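Local atomic coordinates of peptidase M16 domain protein (Alicyclobacillus acidocaldarius subsp. acidocaldarius DSM 446, PDB entry 4XEA), a protein that probably cleaves peptide bonds as a metal-dependent, insulinase-like peptidase of family M16, holding a metal ion in its likely active site. Residues F7-W12 and V19-P24; E104-V109 and A204-H209; Y189-M194 and K218-P223; V195-G200 and N373-F378; R359-L364 and D389-L394. All blocks are in the same frame, centred on the assembly; numbering follows the deposited sequence.

Interaction 1: F7-W12 and V19-P24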
# COMPACT_ATOMS: atom_id res chain seq x y z
N PHE A 7 13.20 19.93 -8.44
CA PHE A 7 13.70 20.43 -7.16
C PHE A 7 15.22 20.32 -7.08
O PHE A 7 15.83 19.62 -7.89
CB PHE A 7 13.11 19.59 -6.02
CG PHE A 7 13.19 18.08 -6.24
CD1 PHE A 7 12.09 17.38 -6.73
CD2 PHE A 7 14.34 17.38 -5.93
CE1 PHE A 7 12.16 15.97 -6.92
CE2 PHE A 7 14.42 15.97 -6.11
CZ PHE A 7 13.33 15.28 -6.61
N GLU A 8 15.80 20.99 -6.10
CA GLU A 8 17.24 20.93 -5.84
C GLU A 8 17.56 19.59 -5.21
O GLU A 8 16.77 19.07 -4.42
CB GLU A 8 17.68 22.05 -4.88
CG GLU A 8 19.10 21.84 -4.33
CD GLU A 8 19.66 23.02 -3.54
OE1 GLU A 8 18.90 23.72 -2.86
OE2 GLU A 8 20.90 23.19 -3.57
N THR A 9 18.72 19.04 -5.58
CA THR A 9 19.34 17.97 -4.81
C THR A 9 20.71 18.44 -4.30
O THR A 9 21.63 18.68 -5.09
CB THR A 9 19.50 16.69 -5.64
OG1 THR A 9 18.23 16.30 -6.13
CG2 THR A 9 20.11 15.56 -4.81
N ARG A 10 20.82 18.53 -2.97
CA ARG A 10 22.02 19.02 -2.29
C ARG A 10 22.66 17.85 -1.52
O ARG A 10 22.13 17.39 -0.51
CB ARG A 10 21.64 20.16 -1.33
CG ARG A 10 22.82 20.98 -0.80
CD ARG A 10 22.37 22.04 0.21
NE ARG A 10 21.40 22.99 -0.35
CZ ARG A 10 20.91 24.06 0.30
NH1 ARG A 10 21.26 24.31 1.56
NH2 ARG A 10 20.06 24.87 -0.31
N THR A 11 23.80 17.41 -2.03
CA THR A 11 24.55 16.27 -1.53
C THR A 11 25.98 16.71 -1.11
O THR A 11 26.72 17.26 -1.92
CB THR A 11 24.69 15.19 -2.61
OG1 THR A 11 23.38 14.74 -3.05
CG2 THR A 11 25.46 14.01 -2.08
N TRP A 12 26.33 16.47 0.16
CA TRP A 12 27.66 16.75 0.66
C TRP A 12 28.03 15.75 1.75
O TRP A 12 27.23 14.86 2.09
CB TRP A 12 27.79 18.22 1.12
CG TRP A 12 27.28 18.53 2.46
CD1 TRP A 12 28.02 18.81 3.58
CD2 TRP A 12 25.91 18.68 2.85
NE1 TRP A 12 27.19 19.11 4.64
CE2 TRP A 12 25.89 19.03 4.22
CE3 TRP A 12 24.68 18.57 2.17
CZ2 TRP A 12 24.70 19.25 4.92
CZ3 TRP A 12 23.51 18.78 2.86
CH2 TRP A 12 23.53 19.13 4.23
N VAL A 19 27.43 11.09 4.70
CA VAL A 19 26.92 11.69 3.46
C VAL A 19 25.47 12.09 3.71
O VAL A 19 24.69 11.32 4.24
CB VAL A 19 27.06 10.70 2.26
CG1 VAL A 19 26.26 11.14 1.03
CG2 VAL A 19 28.57 10.52 1.89
N VAL A 20 25.12 13.32 3.30
CA VAL A 20 23.81 13.87 3.45
C VAL A 20 23.31 14.28 2.08
O VAL A 20 24.05 14.89 1.30
CB VAL A 20 23.75 15.12 4.37
CG1 VAL A 20 22.25 15.64 4.52
CG2 VAL A 20 24.36 14.84 5.75
N THR A 21 22.04 13.95 1.79
CA THR A 21 21.37 14.42 0.57
C THR A 21 20.03 15.00 0.95
O THR A 21 19.20 14.30 1.53
CB THR A 21 21.17 13.27 -0.43
OG1 THR A 21 22.46 12.90 -1.00
CG2 THR A 21 20.22 13.71 -1.56
N LEU A 22 19.82 16.29 0.63
CA LEU A 22 18.57 16.97 0.90
C LEU A 22 17.88 17.29 -0.43
O LEU A 22 18.52 17.73 -1.38
CB LEU A 22 18.79 18.27 1.69
CG LEU A 22 19.56 18.22 3.01
CD1 LEU A 22 19.77 19.66 3.59
CD2 LEU A 22 18.89 17.31 4.04
N MSE A 23 16.59 17.01 -0.49
CA MSE A 23 15.76 17.31 -1.67
C MSE A 23 14.55 18.17 -1.27
O MSE A 23 13.43 17.66 -1.16
CB MSE A 23 15.31 16.00 -2.33
CG MSE A 23 16.42 15.26 -3.04
SE MSE A 23 15.82 13.49 -3.60
CE MSE A 23 16.17 12.56 -1.92
N PRO A 24 14.75 19.48 -1.07
CA PRO A 24 13.63 20.33 -0.67
C PRO A 24 12.57 20.48 -1.78
O PRO A 24 12.92 20.68 -2.93
CB PRO A 24 14.31 21.68 -0.36
CG PRO A 24 15.61 21.65 -1.10
CD PRO A 24 16.03 20.22 -1.13

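Interaction 2: E104-V109 and A204-H209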
# COMPACT_ATOMS: atom_id res chain seq x y z
N GLU A 104 8.21 21.36 12.37
CA GLU A 104 9.23 21.17 13.40
C GLU A 104 10.26 20.14 12.92
O GLU A 104 10.73 19.28 13.67
CB GLU A 104 8.58 20.73 14.72
CG GLU A 104 7.68 21.80 15.39
CD GLU A 104 8.44 22.64 16.37
OE1 GLU A 104 7.83 23.14 17.33
OE2 GLU A 104 9.68 22.79 16.20
N ILE A 105 10.59 20.26 11.64
CA ILE A 105 11.50 19.36 10.98
C ILE A 105 12.88 19.44 11.64
O ILE A 105 13.51 18.41 11.83
CB ILE A 105 11.56 19.65 9.45
CG1 ILE A 105 10.15 19.54 8.84
CG2 ILE A 105 12.48 18.69 8.74
CD1 ILE A 105 9.43 18.23 9.16
N ALA A 106 13.31 20.64 12.05
CA ALA A 106 14.59 20.81 12.78
C ALA A 106 14.65 19.88 13.99
O ALA A 106 15.65 19.18 14.19
CB ALA A 106 14.82 22.29 13.23
N LYS A 107 13.57 19.85 14.76
CA LYS A 107 13.51 18.99 15.95
C LYS A 107 13.58 17.51 15.60
O LYS A 107 14.32 16.76 16.25
CB LYS A 107 12.24 19.28 16.76
CG LYS A 107 12.15 18.51 18.09
CD LYS A 107 11.30 19.25 19.11
CE LYS A 107 12.14 20.31 19.85
NZ LYS A 107 11.34 21.15 20.74
N HIS A 108 12.87 17.11 14.55
CA HIS A 108 12.77 15.71 14.20
C HIS A 108 14.11 15.18 13.67
O HIS A 108 14.53 14.09 14.02
CB HIS A 108 11.66 15.46 13.16
CG HIS A 108 10.29 15.82 13.65
ND1 HIS A 108 9.77 15.33 14.83
CD2 HIS A 108 9.33 16.61 13.11
CE1 HIS A 108 8.56 15.82 15.01
NE2 HIS A 108 8.27 16.61 13.98
N VAL A 109 14.76 15.96 12.81
CA VAL A 109 16.08 15.57 12.33
C VAL A 109 17.08 15.39 13.47
O VAL A 109 17.87 14.45 13.46
CB VAL A 109 16.64 16.56 11.30
CG1 VAL A 109 18.09 16.14 10.90
CG2 VAL A 109 15.73 16.57 10.08
N ALA A 204 16.05 23.85 3.15
CA ALA A 204 17.31 23.11 3.04
C ALA A 204 18.48 23.80 3.78
O ALA A 204 19.34 23.13 4.36
CB ALA A 204 17.67 22.86 1.57
N ASP A 205 18.50 25.13 3.78
CA ASP A 205 19.58 25.86 4.47
C ASP A 205 19.43 25.65 5.98
O ASP A 205 20.41 25.45 6.68
CB ASP A 205 19.53 27.37 4.16
CG ASP A 205 19.68 27.69 2.67
OD1 ASP A 205 20.49 27.06 1.96
OD2 ASP A 205 19.00 28.64 2.22
N GLU A 206 18.19 25.70 6.46
CA GLU A 206 17.90 25.52 7.89
C GLU A 206 18.32 24.13 8.36
O GLU A 206 19.01 24.00 9.37
CB GLU A 206 16.40 25.70 8.15
CG GLU A 206 15.97 25.47 9.62
CD GLU A 206 14.47 25.20 9.77
OE1 GLU A 206 13.77 25.01 8.75
OE2 GLU A 206 14.00 25.21 10.93
N ILE A 207 17.92 23.10 7.61
CA ILE A 207 18.16 21.74 8.04
C ILE A 207 19.65 21.36 7.90
O ILE A 207 20.19 20.64 8.75
CB ILE A 207 17.25 20.74 7.28
CG1 ILE A 207 15.77 20.98 7.62
CG2 ILE A 207 17.65 19.30 7.60
CD1 ILE A 207 15.43 20.99 9.11
N ALA A 208 20.32 21.87 6.86
CA ALA A 208 21.76 21.61 6.67
C ALA A 208 22.59 22.14 7.82
O ALA A 208 23.55 21.51 8.23
CB ALA A 208 22.26 22.20 5.37
N HIS A 209 22.20 23.29 8.36
CA HIS A 209 22.85 23.89 9.52
C HIS A 209 22.56 23.09 10.81
O HIS A 209 23.45 22.86 11.61
CB HIS A 209 22.38 25.34 9.62
CG HIS A 209 22.96 26.11 10.76
ND1 HIS A 209 24.29 26.47 10.81
CD2 HIS A 209 22.38 26.64 11.87
CE1 HIS A 209 24.51 27.17 11.92
NE2 HIS A 209 23.37 27.29 12.57

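Interaction 3: Y189-M194 and K218-P223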
# COMPACT_ATOMS: atom_id res chain seq x y z
N TYR A 189 27.80 1.49 13.07
CA TYR A 189 26.99 2.69 13.24
C TYR A 189 27.81 3.96 13.30
O TYR A 189 27.32 4.99 13.68
CB TYR A 189 26.10 2.56 14.46
CG TYR A 189 24.82 1.82 14.16
CD1 TYR A 189 24.82 0.43 13.98
CD2 TYR A 189 23.60 2.50 14.07
CE1 TYR A 189 23.64 -0.27 13.69
CE2 TYR A 189 22.42 1.81 13.80
CZ TYR A 189 22.45 0.42 13.59
OH TYR A 189 21.30 -0.28 13.36
N HIS A 190 29.08 3.87 12.89
CA HIS A 190 29.88 5.04 12.73
C HIS A 190 29.35 5.87 11.57
O HIS A 190 28.92 5.32 10.57
CB HIS A 190 31.37 4.67 12.47
CG HIS A 190 32.28 5.84 12.58
ND1 HIS A 190 32.49 6.71 11.53
CD2 HIS A 190 33.02 6.30 13.61
CE1 HIS A 190 33.33 7.66 11.91
NE2 HIS A 190 33.67 7.43 13.17
N PRO A 191 29.42 7.20 11.67
CA PRO A 191 28.82 8.00 10.60
C PRO A 191 29.40 7.79 9.19
O PRO A 191 28.68 8.01 8.20
CB PRO A 191 29.03 9.46 11.07
CG PRO A 191 29.91 9.37 12.32
CD PRO A 191 29.71 8.01 12.87
N SER A 192 30.65 7.36 9.12
CA SER A 192 31.33 7.06 7.88
C SER A 192 30.72 5.84 7.19
O SER A 192 30.94 5.64 5.99
CB SER A 192 32.83 6.79 8.12
OG SER A 192 33.00 5.66 8.96
N ASN A 193 29.94 5.05 7.94
CA ASN A 193 29.27 3.87 7.36
C ASN A 193 27.80 4.12 7.04
O ASN A 193 27.05 3.16 6.75
CB ASN A 193 29.40 2.65 8.27
CG ASN A 193 29.08 1.31 7.51
OD1 ASN A 193 29.56 1.07 6.40
ND2 ASN A 193 28.35 0.43 8.17
N MSE A 194 27.37 5.38 7.14
CA MSE A 194 25.94 5.73 7.08
C MSE A 194 25.59 6.83 6.08
O MSE A 194 26.48 7.43 5.46
CB MSE A 194 25.42 6.08 8.49
CG MSE A 194 25.61 4.98 9.51
SE MSE A 194 24.67 5.20 11.20
CE MSE A 194 22.78 5.10 10.64
N LYS A 218 29.02 16.47 18.77
CA LYS A 218 29.33 15.12 19.22
C LYS A 218 30.78 14.76 18.94
O LYS A 218 31.46 15.40 18.14
CB LYS A 218 28.39 14.13 18.53
CG LYS A 218 26.91 14.36 18.89
CD LYS A 218 25.96 13.38 18.17
CE LYS A 218 24.52 13.66 18.60
NZ LYS A 218 23.56 12.68 18.06
N SER A 219 31.25 13.71 19.59
CA SER A 219 32.62 13.24 19.39
C SER A 219 32.63 11.84 18.82
O SER A 219 32.09 10.90 19.41
CB SER A 219 33.39 13.25 20.68
OG SER A 219 33.78 14.57 21.00
N PHE A 220 33.26 11.69 17.68
CA PHE A 220 33.32 10.40 17.06
C PHE A 220 34.74 9.90 17.04
O PHE A 220 35.68 10.67 16.90
CB PHE A 220 32.77 10.50 15.65
CG PHE A 220 31.34 10.97 15.62
CD1 PHE A 220 30.30 10.07 15.74
CD2 PHE A 220 31.06 12.33 15.50
CE1 PHE A 220 28.99 10.51 15.72
CE2 PHE A 220 29.77 12.77 15.47
CZ PHE A 220 28.72 11.87 15.58
N LYS A 221 34.86 8.58 17.17
CA LYS A 221 36.11 7.87 16.95
C LYS A 221 36.55 7.96 15.49
O LYS A 221 35.80 8.41 14.61
CB LYS A 221 35.94 6.39 17.31
CG LYS A 221 35.90 6.12 18.83
CD LYS A 221 35.14 4.81 19.10
CE LYS A 221 35.03 4.49 20.60
NZ LYS A 221 33.90 3.52 20.82
N GLU A 222 37.79 7.53 15.27
CA GLU A 222 38.29 7.29 13.93
C GLU A 222 37.40 6.27 13.28
O GLU A 222 36.91 5.35 13.96
CB GLU A 222 39.74 6.77 13.94
CG GLU A 222 40.75 7.80 14.45
CD GLU A 222 40.46 9.19 13.89
OE1 GLU A 222 40.33 9.33 12.65
OE2 GLU A 222 40.33 10.14 14.70
N PRO A 223 37.16 6.44 11.99
CA PRO A 223 36.25 5.50 11.34
C PRO A 223 36.82 4.08 11.40
O PRO A 223 37.95 3.86 11.02
CB PRO A 223 36.14 6.03 9.91
CG PRO A 223 37.09 7.21 9.80
CD PRO A 223 37.47 7.62 11.15

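Interaction 4: V195-G200 and N373-F378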
# COMPACT_ATOMS: atom_id res chain seq x y z
N VAL A 195 24.28 7.07 5.92
CA VAL A 195 23.77 8.03 4.98
C VAL A 195 22.47 8.61 5.54
O VAL A 195 21.72 7.89 6.22
CB VAL A 195 23.57 7.44 3.57
CG1 VAL A 195 22.40 6.38 3.53
CG2 VAL A 195 23.40 8.54 2.51
N LEU A 196 22.27 9.91 5.32
CA LEU A 196 21.08 10.65 5.74
C LEU A 196 20.48 11.32 4.51
O LEU A 196 21.15 12.11 3.83
CB LEU A 196 21.43 11.72 6.78
CG LEU A 196 20.29 12.59 7.33
CD1 LEU A 196 19.22 11.70 8.05
CD2 LEU A 196 20.85 13.66 8.27
N VAL A 197 19.20 11.01 4.22
CA VAL A 197 18.52 11.49 3.01
C VAL A 197 17.15 12.02 3.42
O VAL A 197 16.45 11.37 4.19
CB VAL A 197 18.43 10.41 1.93
CG1 VAL A 197 17.81 10.94 0.67
CG2 VAL A 197 19.86 9.84 1.60
N ILE A 198 16.81 13.21 2.94
CA ILE A 198 15.58 13.90 3.35
C ILE A 198 14.95 14.52 2.12
O ILE A 198 15.63 15.20 1.35
CB ILE A 198 15.86 15.01 4.36
CG1 ILE A 198 16.77 14.51 5.47
CG2 ILE A 198 14.54 15.58 4.98
CD1 ILE A 198 17.11 15.58 6.50
N ALA A 199 13.65 14.29 1.94
CA ALA A 199 12.89 14.91 0.86
C ALA A 199 11.56 15.46 1.37
O ALA A 199 10.91 14.88 2.25
CB ALA A 199 12.66 13.96 -0.30
N GLY A 200 11.18 16.61 0.82
CA GLY A 200 9.87 17.18 1.08
C GLY A 200 9.87 18.65 1.44
O GLY A 200 10.79 19.40 1.06
N ASN A 373 15.19 5.00 -2.25
CA ASN A 373 16.07 4.65 -3.36
C ASN A 373 17.43 5.35 -3.39
O ASN A 373 18.45 4.71 -3.70
CB ASN A 373 15.33 4.75 -4.66
CG ASN A 373 14.35 3.62 -4.78
OD1 ASN A 373 14.74 2.55 -5.15
ND2 ASN A 373 13.12 3.80 -4.34
N TRP A 374 17.47 6.61 -3.00
CA TRP A 374 18.76 7.32 -2.90
C TRP A 374 19.63 6.58 -1.89
O TRP A 374 20.80 6.22 -2.17
CB TRP A 374 18.60 8.80 -2.48
CG TRP A 374 19.68 9.63 -3.06
CD1 TRP A 374 19.57 10.42 -4.15
CD2 TRP A 374 21.04 9.76 -2.60
NE1 TRP A 374 20.75 11.03 -4.42
CE2 TRP A 374 21.69 10.60 -3.51
CE3 TRP A 374 21.77 9.20 -1.55
CZ2 TRP A 374 23.05 10.96 -3.38
CZ3 TRP A 374 23.15 9.54 -1.41
CH2 TRP A 374 23.78 10.37 -2.34
N VAL A 375 19.02 6.27 -0.74
CA VAL A 375 19.70 5.53 0.32
C VAL A 375 20.23 4.18 -0.15
O VAL A 375 21.40 3.83 0.08
CB VAL A 375 18.79 5.26 1.52
CG1 VAL A 375 19.44 4.26 2.45
CG2 VAL A 375 18.45 6.61 2.28
N THR A 376 19.33 3.42 -0.76
CA THR A 376 19.61 2.05 -1.15
C THR A 376 20.71 1.94 -2.18
O THR A 376 21.64 1.16 -2.01
CB THR A 376 18.29 1.31 -1.59
OG1 THR A 376 17.47 1.17 -0.43
CG2 THR A 376 18.62 -0.08 -2.06
N TYR A 377 20.62 2.71 -3.26
CA TYR A 377 21.67 2.67 -4.28
C TYR A 377 23.00 3.24 -3.78
O TYR A 377 24.07 2.73 -4.13
CB TYR A 377 21.20 3.39 -5.56
CG TYR A 377 20.14 2.59 -6.34
CD1 TYR A 377 20.37 1.24 -6.65
CD2 TYR A 377 18.95 3.16 -6.78
CE1 TYR A 377 19.47 0.50 -7.34
CE2 TYR A 377 18.01 2.39 -7.54
CZ TYR A 377 18.30 1.06 -7.78
OH TYR A 377 17.47 0.20 -8.48
N PHE A 378 22.95 4.30 -2.99
CA PHE A 378 24.19 4.83 -2.38
C PHE A 378 24.92 3.78 -1.55
O PHE A 378 26.11 3.51 -1.77
CB PHE A 378 23.91 6.09 -1.54
CG PHE A 378 25.13 6.55 -0.79
CD1 PHE A 378 26.07 7.33 -1.42
CD2 PHE A 378 25.34 6.11 0.51
CE1 PHE A 378 27.24 7.72 -0.74
CE2 PHE A 378 26.50 6.45 1.19
CZ PHE A 378 27.46 7.24 0.58

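Interaction 5: R359-L364 and D389-L394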
# COMPACT_ATOMS: atom_id res chain seq x y z
N ARG A 359 6.49 4.22 -14.66
CA ARG A 359 6.40 3.84 -13.26
C ARG A 359 7.47 4.58 -12.44
O ARG A 359 7.18 5.11 -11.36
CB ARG A 359 6.52 2.31 -13.14
CG ARG A 359 6.30 1.71 -11.75
CD ARG A 359 6.63 0.19 -11.72
NE ARG A 359 5.63 -0.72 -12.33
CZ ARG A 359 4.31 -0.55 -12.34
NH1 ARG A 359 3.52 -1.45 -12.94
NH2 ARG A 359 3.75 0.50 -11.77
N VAL A 360 8.69 4.62 -12.95
CA VAL A 360 9.79 5.35 -12.31
C VAL A 360 9.55 6.86 -12.29
O VAL A 360 9.66 7.47 -11.24
CB VAL A 360 11.15 5.02 -12.97
CG1 VAL A 360 12.26 5.84 -12.36
CG2 VAL A 360 11.45 3.50 -12.80
N LEU A 361 9.21 7.46 -13.42
CA LEU A 361 8.84 8.89 -13.46
C LEU A 361 7.76 9.25 -12.41
O LEU A 361 7.93 10.21 -11.64
CB LEU A 361 8.40 9.29 -14.86
CG LEU A 361 9.48 9.39 -15.96
CD1 LEU A 361 8.88 10.04 -17.19
CD2 LEU A 361 10.74 10.16 -15.50
N MSE A 362 6.69 8.47 -12.33
CA MSE A 362 5.62 8.70 -11.34
C MSE A 362 6.10 8.51 -9.91
O MSE A 362 5.71 9.25 -9.02
CB MSE A 362 4.40 7.82 -11.62
CG MSE A 362 3.79 8.07 -12.98
SE MSE A 362 2.06 7.24 -13.32
CE MSE A 362 2.54 5.43 -13.85
N SER A 363 6.98 7.54 -9.70
CA SER A 363 7.55 7.24 -8.38
C SER A 363 8.47 8.35 -7.87
O SER A 363 8.60 8.51 -6.68
CB SER A 363 8.29 5.90 -8.40
OG SER A 363 7.36 4.84 -8.42
N LEU A 364 9.12 9.09 -8.77
CA LEU A 364 9.95 10.23 -8.41
C LEU A 364 9.12 11.42 -7.88
O LEU A 364 9.68 12.33 -7.29
CB LEU A 364 10.77 10.72 -9.60
CG LEU A 364 11.77 9.77 -10.23
CD1 LEU A 364 12.33 10.40 -11.50
CD2 LEU A 364 12.87 9.46 -9.24
N ASP A 389 20.82 8.62 -13.41
CA ASP A 389 21.56 7.41 -13.74
C ASP A 389 20.58 6.28 -14.10
O ASP A 389 20.84 5.50 -15.02
CB ASP A 389 22.45 6.92 -12.57
CG ASP A 389 23.59 7.90 -12.18
OD1 ASP A 389 23.96 8.80 -12.96
OD2 ASP A 389 24.14 7.68 -11.06
N VAL A 390 19.48 6.17 -13.34
CA VAL A 390 18.46 5.16 -13.57
C VAL A 390 17.72 5.47 -14.86
O VAL A 390 17.64 4.65 -15.77
CB VAL A 390 17.47 5.06 -12.37
CG1 VAL A 390 16.32 4.05 -12.62
CG2 VAL A 390 18.24 4.69 -11.11
N ILE A 391 17.26 6.71 -14.99
CA ILE A 391 16.57 7.11 -16.20
C ILE A 391 17.42 6.82 -17.43
O ILE A 391 16.92 6.27 -18.41
CB ILE A 391 16.18 8.60 -16.17
CG1 ILE A 391 15.14 8.84 -15.08
CG2 ILE A 391 15.69 9.06 -17.54
CD1 ILE A 391 13.76 8.12 -15.31
N ALA A 392 18.71 7.17 -17.37
CA ALA A 392 19.58 6.96 -18.51
C ALA A 392 19.72 5.48 -18.90
O ALA A 392 19.79 5.17 -20.09
CB ALA A 392 20.98 7.64 -18.30
N VAL A 393 19.75 4.57 -17.93
CA VAL A 393 19.76 3.13 -18.24
C VAL A 393 18.44 2.71 -18.92
O VAL A 393 18.44 1.94 -19.86
CB VAL A 393 20.07 2.25 -16.99
CG1 VAL A 393 19.91 0.75 -17.32
CG2 VAL A 393 21.49 2.52 -16.51
N LEU A 394 17.32 3.27 -18.47
CA LEU A 394 16.01 2.99 -19.06
C LEU A 394 15.91 3.46 -20.51
O LEU A 394 15.24 2.81 -21.30
CB LEU A 394 14.88 3.63 -18.25
CG LEU A 394 14.54 2.93 -16.93
CD1 LEU A 394 13.94 3.89 -15.93
CD2 LEU A 394 13.59 1.77 -17.19

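Interaction 1: F7-W12 and V19-P24
The indole of Trp12 is the apolar centre of this beta hairpin, formed by strands 10-13 and 19-24 at one margin of the six-stranded mixed sheet. Val20 CB makes a CH-pi contact over the six-membered ring of Trp12, 4.0 Å from its centroid and 12° off the normal, and the ring's far corner adds Trp12 CH2 to Val20 CG1 at 3.7 Å. Leu22 CD1 comes to the same indole at its edge. With Trp12 CG between its backbone N and carbonyl carbon (chi1 81°), the ring swings across the neighbouring strand, and the branched valine and leucine offer it a broad surface; helix 204-216 covers this side of the sheet. On the opposite side, at the start of 7-12, selenomethionine Met23 runs beside Phe7, its SE 5.0 Å from the Phe7 ring centroid in an oblique Met-aromatic contact.

The antiparallel backbones are joined by paired N-H...O bonds at Arg10 with Leu22 and at Trp12 with Val20; Arg10 N to Leu22 O is 2.9 Å and almost straight. Between them lies the non-hydrogen-bonded pair Thr11 and Thr21, whose OG1 atoms hydrogen-bond at 2.9 Å on the face toward helix 367-379. Threonine suits this place: its beta-branch is at home in an extended backbone, and its hydroxyl can pair across the strands.

At the polar edge Arg10 NH1 forms a salt bridge with Asp205, and Trp12 NE1 bonds Glu212. The guanidinium also grips Glu8 side-on: Arg10 NH2 reaches Glu8 OE1 at 3.0 Å, and Arg10 NE meets Glu8 OE2 at 3.3 Å from 54° out of the carboxylate plane.

Interaction 2: E104-V109 and A204-H209
Ile207 extends its delta methyl over the first turn of helix 105-116, where Ile207 CD1 lies 3.6 Å from the backbone Ala106 N. The same methyl touches the branch of the preceding residue, Ile207 CD1 to Ile105 CG2 being 3.8 Å, and the two isoleucines cross obliquely. CG1 of Ile207 stands anti to the carbonyl carbon (chi1 -64°), and a second bend at chi2 (-54°) turns CD1 toward the neighbouring helix. The other branch, CG2, points further along that helix, and Ile207 CG2 meets Val109 CG2 more loosely at 4.2 Å. One beta-branched residue thus spans a whole helical turn, from Ile105 to Val109.

The two helices run roughly side by side, crossing at -31° with segment axes 9.8 Å apart, on one face of the mixed beta sheet of this alpha/beta fold. Each follows a strand of that sheet: helix 105-116 comes after 95-101, and helix 204-216 after 194-200. Alanine suits position 106 because its short side chain lets the backbones come close, with Ala106 CA 6.0 Å from Ile207 CA. Beneath the pair, Ile198 of the sheet touches both Ile207 and Val109, while Phe202 packs against Ile105 and Ile207 from the loop before helix 204-216. An alanine at Ile207 would remove both gamma branches and the delta methyl, and would probably loosen the packing of the two helices against each other. On the solvent side the extended chain of Glu206, with CG anti to its backbone N, carries its carboxylate alongside the other helix, bringing Glu206 OE2 to 3.8 Å from Ala106 CB.

Interaction 3: Y189-M194 and K218-P223
From CB outward, the side chain of His190 leaves with CG anti to the backbone N (chi1 -169°), which directs the imidazole toward the 218-223 loop. ND1 turns back on its own segment: Ser192 N donates to His190 ND1 at 3.1 Å in the ring plane, and Ser192 OG shares a hydrogen bond of 2.8 Å with His190 ND1. Next round the ring, His190 CE1 lies 3.7 Å from Pro223 CA, which sits over the centre of one face in a CH-pi contact. Pro191 CD covers the opposite face toward the rim, so the imidazole is held between two prolines. At the tip, His190 NE2 donates to Lys221 O at 2.8 Å, although it stands above the carbonyl plane. Beside it Pro191 CG packs over the face of the Phe220 ring, 3.5 Å from Phe220 CD1; the rigid pyrrolidine offers its C-H groups to the aromatic face, with little freedom to lose. The contact ties the 3-10 turn leading into strand 194-200 to the loop after helix 204-216. Because NE2 gives a proton while ND1 accepts one from Ser192 N, the imidazole is probably neutral, with its hydrogen on NE2.

Interaction 4: V195-G200 and N373-F378
Strand 195-200 and helix segment 373-378 run nearly antiparallel, at 155° between directions, with axes 8.6 Å apart and Val197 CA 6.6 Å from Val375 CA. Strand alternation sends Val195 and Val197 to the helix side and Leu196 to the other face of the sheet. Val197 CG2 meets Val375 CG2 at 3.6 Å as the two valines lie alongside each other, pointing opposite ways. The same methyl of Val197 reaches the indole, Val197 CG2 to Trp374 CE3 being 3.7 Å.

This is helix-on-sheet packing of an alpha/beta fold: strand 194-200 lies inside the N-terminal six-stranded sheet, whereas helix 367-379 comes from the later part of the chain that also builds the five-stranded sheet. The short, beta-branched valines suit a central strand and let the helix settle closely, with Trp374 and Phe378 of the helix packing against the valine methyls.

Val195 CG1, set between the backbone N and carbonyl carbon (chi1 68°), touches Val375 CG1 at 3.8 Å. Its other methyl passes Phe378, with Val195 CG2 3.7 Å from Phe378 CD2. An alanine at Val195 would lose both methyls and would probably loosen the packing of Phe378 and Val375 on the strand. Val195 CG2 also lies 4.1 Å from Trp374 CZ3, approaching that ring obliquely.

Interaction 5: R359-L364 and D389-L394
Val390 is the first residue of 389-394 to meet the other helix, and only loosely: its CG1 lies 4.4 Å from Val360 CG1. Ile391 carries more of the contact. Its CG1 stands anti to the carbonyl carbon (chi1 -66°), and a further bend at chi2 (-65°) brings the delta methyl between two side chains, with Ile391 CD1 3.6 Å from Leu361 CD2 and 4.0 Å from Val360 CG1. The isoleucine crosses Leu361 at about a right angle but runs alongside Val360, pointing the other way.

Both segments belong to a run of consecutive helices, 346-363, 367-379 and 387-396, in which the segments of the first and third run antiparallel, the segment axes 11.3 Å apart and crossing at -163°. At that spacing Ile391, Leu361 and Leu394 have the length to reach across, while Val360, its CB directed at the other helix, receives them.

Val393 turns instead to helix 265-283. One turn after Val390 comes Leu394, which meets Val360 tip to tip: Leu394 CD1 is 4.0 Å from Val360 CG2. Val360 CG1 faces Val390 and Ile391, and CG2 faces Leu394, while the backbone O of Leu394 is hydrogen-bonded by Arg353 NH1 from helix 346-363.

How the interactions relate
From the N terminus, interaction 1 closes the short hairpin loop and finishes before any other contact opens. Interaction 2 spans residues 104 to 209 and places two helices on one face of the six-stranded sheet; its helix 204-216 also packs on the hairpin. Interaction 3 crosses interaction 2 and closes the loop around strand 194-200 and helix 204-216. Interaction 4 crosses both, its strand hydrogen-bonding to the hairpin strand 19-24, and reaches far along the chain to bring helix 367-379 onto the sheet's other face. Interaction 5 crosses interaction 4, closing around that helix by pairing the helices before and after it. None of the five nests inside another.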